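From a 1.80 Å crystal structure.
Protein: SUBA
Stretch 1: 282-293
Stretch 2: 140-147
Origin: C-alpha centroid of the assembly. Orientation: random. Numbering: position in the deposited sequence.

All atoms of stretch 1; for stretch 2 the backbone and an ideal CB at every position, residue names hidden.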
# COMPACT_ATOMS: atom_id res chain seq x y z
N LEU A 282 2.23 1.75 8.11
CA LEU A 282 1.15 2.66 8.50
C LEU A 282 0.15 1.98 9.44
O LEU A 282 -0.33 2.61 10.39
CB LEU A 282 0.46 3.24 7.27
CG LEU A 282 1.18 4.35 6.51
CD1 LEU A 282 0.56 4.47 5.09
CD2 LEU A 282 1.11 5.69 7.23
N ALA A 283 -0.13 0.70 9.21
CA ALA A 283 -1.01 -0.07 10.11
C ALA A 283 -0.46 -0.10 11.53
O ALA A 283 -1.19 0.14 12.50
CB ALA A 283 -1.22 -1.49 9.59
N ALA A 284 0.84 -0.37 11.65
CA ALA A 284 1.54 -0.42 12.93
C ALA A 284 1.45 0.93 13.65
O ALA A 284 1.19 0.98 14.85
CB ALA A 284 2.99 -0.83 12.72
N MET A 285 1.69 2.02 12.92
CA MET A 285 1.54 3.36 13.47
C MET A 285 0.11 3.62 13.97
O MET A 285 -0.08 4.12 15.09
CB MET A 285 1.90 4.40 12.42
CG MET A 285 3.33 4.31 11.92
SD MET A 285 3.61 5.27 10.43
CE MET A 285 3.41 6.96 10.97
N THR A 286 -0.88 3.25 13.17
CA THR A 286 -2.29 3.55 13.50
C THR A 286 -2.73 2.90 14.81
O THR A 286 -3.59 3.43 15.52
CB THR A 286 -3.27 3.13 12.40
OG1 THR A 286 -3.27 1.70 12.30
CG2 THR A 286 -2.92 3.75 11.06
N SER A 287 -2.13 1.75 15.13
CA SER A 287 -2.41 1.06 16.39
C SER A 287 -2.24 2.00 17.59
O SER A 287 -2.98 1.90 18.57
CB SER A 287 -1.54 -0.20 16.55
OG SER A 287 -0.20 0.10 16.96
N CYS A 288 -1.28 2.93 17.48
CA CYS A 288 -0.94 3.87 18.55
C CYS A 288 -1.91 5.04 18.72
O CYS A 288 -2.01 5.62 19.81
CB CYS A 288 0.48 4.38 18.37
SG CYS A 288 1.66 3.06 18.65
N ASN A 289 -2.60 5.40 17.63
CA ASN A 289 -3.68 6.38 17.69
C ASN A 289 -4.51 6.32 16.42
O ASN A 289 -4.20 6.99 15.43
CB ASN A 289 -3.17 7.81 17.92
CG ASN A 289 -4.30 8.83 18.02
OD1 ASN A 289 -5.47 8.48 18.22
ND2 ASN A 289 -3.96 10.09 17.86
N PRO A 290 -5.56 5.48 16.44
CA PRO A 290 -6.41 5.29 15.26
C PRO A 290 -7.27 6.52 14.94
O PRO A 290 -7.77 6.64 13.82
CB PRO A 290 -7.29 4.11 15.65
CG PRO A 290 -7.31 4.13 17.15
CD PRO A 290 -5.98 4.63 17.57
N ARG A 291 -7.43 7.41 15.92
CA ARG A 291 -8.17 8.65 15.69
C ARG A 291 -7.31 9.78 15.15
O ARG A 291 -7.81 10.90 14.99
CB ARG A 291 -8.85 9.12 16.98
CG ARG A 291 -9.85 8.15 17.58
CD ARG A 291 -10.45 8.70 18.86
NE ARG A 291 -9.54 8.60 20.00
CZ ARG A 291 -8.74 9.58 20.45
NH1 ARG A 291 -8.72 10.77 19.85
NH2 ARG A 291 -7.97 9.37 21.50
N ALA A 292 -6.03 9.53 14.88
CA ALA A 292 -5.15 10.56 14.31
C ALA A 292 -5.62 10.93 12.90
O ALA A 292 -6.29 10.14 12.24
CB ALA A 292 -3.71 10.11 14.28
N THR A 293 -5.27 12.14 12.47
CA THR A 293 -5.67 12.59 11.14
C THR A 293 -4.81 11.88 10.11
O THR A 293 -3.67 11.47 10.41
CB THR A 293 -5.52 14.11 10.98
OG1 THR A 293 -4.15 14.49 11.08
CG2 THR A 293 -6.35 14.86 12.03
N UNK A 140 -15.14 1.59 12.96
CA UNK A 140 -14.50 2.22 14.10
C UNK A 140 -13.20 2.88 13.63
O UNK A 140 -12.69 2.54 12.55
CB UNK A 140 -14.23 1.20 15.21
N UNK A 141 -12.64 3.81 14.44
CA UNK A 141 -11.36 4.42 14.08
C UNK A 141 -10.32 3.31 13.97
O UNK A 141 -10.29 2.41 14.81
CB UNK A 141 -10.93 5.47 15.10
N UNK A 142 -9.51 3.33 12.92
CA UNK A 142 -8.52 2.26 12.73
C UNK A 142 -9.00 1.11 11.85
O UNK A 142 -8.18 0.29 11.42
CB UNK A 142 -8.11 1.70 14.09
N UNK A 143 -10.31 1.03 11.61
CA UNK A 143 -10.88 0.04 10.69
C UNK A 143 -10.93 0.64 9.28
O UNK A 143 -11.71 1.57 9.03
CB UNK A 143 -12.27 -0.39 11.15
N UNK A 144 -10.08 0.12 8.39
CA UNK A 144 -9.99 0.58 6.99
C UNK A 144 -9.60 2.07 6.87
O UNK A 144 -10.03 2.78 5.94
CB UNK A 144 -11.33 0.35 6.29
N UNK A 145 -8.79 2.53 7.81
CA UNK A 145 -8.17 3.85 7.76
C UNK A 145 -7.04 3.85 6.72
O UNK A 145 -6.84 4.82 5.96
CB UNK A 145 -7.64 4.25 9.14
N UNK A 146 -6.29 2.75 6.72
CA UNK A 146 -5.22 2.55 5.77
C UNK A 146 -5.74 1.65 4.67
O UNK A 146 -6.11 0.50 4.92
CB UNK A 146 -3.98 1.96 6.44
N UNK A 147 -5.74 2.19 3.45
CA UNK A 147 -6.28 1.53 2.28
C UNK A 147 -5.17 1.17 1.29
O UNK A 147 -4.55 2.06 0.69
CB UNK A 147 -7.33 2.42 1.61

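Position 140 opens a type II beta turn that ends at 143, and its ideal CB has nothing of stretch 1 within 5.5 Å. Stretch 1 therefore sets no preference; the deposited residue is Ala-140.

At position 141 the CA-to-CB bond points toward stretch 1, with the ideal CB 3.6 Å from Pro-290 O and 3.8 Å from Arg-291 CG. A compact apolar side chain would suit this place, and phi/psi of -59/135 at the second position of the turn is well within the range of proline. Pro-141 is deposited. Its CB lies 4.0 Å from Pro-290 CB and 3.8 Å from Arg-291 CG, so its ring packs against both the proline and the aliphatic part of the arginine.

Position 142 is the most constrained. Phi/psi of 93/-15 would jam a CB against the preceding carbonyl O, and the ideal CB falls 3.0 Å from Pro-290 CB, a clash. Both tests call for glycine, and Gly-142 is found. Without a side chain, the backbone comes close: Gly-142 N is 3.6 Å from Pro-290 CB, and the CA atoms of Gly-142 and Pro-290 are 4.5 Å apart.

Position 143 points away from stretch 1, which therefore sets no preference here. Glu-143 turns back on its own turn, where its OE1 accepts a hydrogen bond from Ala-140 N at 2.8 Å.

Position 144 is out of reach, and its positive phi (61/33) favours glycine or asparagine without excluding others. It is Glu-144, whose carboxylate is hydrogen-bonded elsewhere in the structure.

At position 145 CA-to-CB points toward stretch 1, but the ideal CB is still 5.1 Å from Thr-286 CG2 and 5.3 Å from Pro-290 O. Carbonyl oxygens of the 289-292 turn region lie beyond, so a long side chain ending in a donor is indicated; lysine or arginine would be candidates. Lys-145 is deposited. Its chain is extended through chi3 (t, t, t), passes Thr-286 CG2 with CD at 4.2 Å, and bends at chi4 (p). NZ then donates to Pro-290 O at 3.1 Å and Ala-292 O at 2.7 Å, tying two carbonyls to one ammonium group.

Position 146 also points toward stretch 1, its ideal CB 4.7 Å from Leu-282 CB and 5.1 Å from Thr-286 CG2. This apolar patch on the helix suits leucine, isoleucine, valine or methionine. Ile-146 fills it: CG1 approaches Thr-286 CG2 at 3.6 Å and Leu-282 CB at 4.0 Å.

Position 147 is out of reach, so stretch 1 cannot discriminate; it is Ile-147.

Stretch 2 (140-147) APGEEKII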
# COMPACT_ATOMS: atom_id res chain seq x y z
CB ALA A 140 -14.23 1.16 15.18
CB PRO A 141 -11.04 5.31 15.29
CG PRO A 141 -12.37 5.58 15.93
CD PRO A 141 -13.13 4.30 15.75
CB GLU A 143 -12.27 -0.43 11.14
CG GLU A 143 -12.27 -1.11 12.52
CD GLU A 143 -13.65 -1.58 12.99
OE1 GLU A 143 -14.69 -1.12 12.45
OE2 GLU A 143 -13.70 -2.41 13.92
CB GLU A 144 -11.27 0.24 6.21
CG GLU A 144 -11.61 -1.25 6.25
CD GLU A 144 -12.54 -1.67 5.13
OE1 GLU A 144 -13.71 -1.97 5.41
OE2 GLU A 144 -12.10 -1.71 3.96
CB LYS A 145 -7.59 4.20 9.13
CG LYS A 145 -7.19 5.65 9.32
CD LYS A 145 -6.57 5.87 10.69
CE LYS A 145 -6.33 7.35 10.99
NZ LYS A 145 -7.61 8.13 11.12
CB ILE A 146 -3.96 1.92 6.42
CG1 ILE A 146 -3.47 2.73 7.63
CG2 ILE A 146 -2.86 1.74 5.36
CD1 ILE A 146 -3.41 4.27 7.40
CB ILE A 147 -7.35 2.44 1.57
CG1 ILE A 147 -8.46 2.84 2.56
CG2 ILE A 147 -7.94 1.74 0.35
CD1 ILE A 147 -9.28 4.04 2.07
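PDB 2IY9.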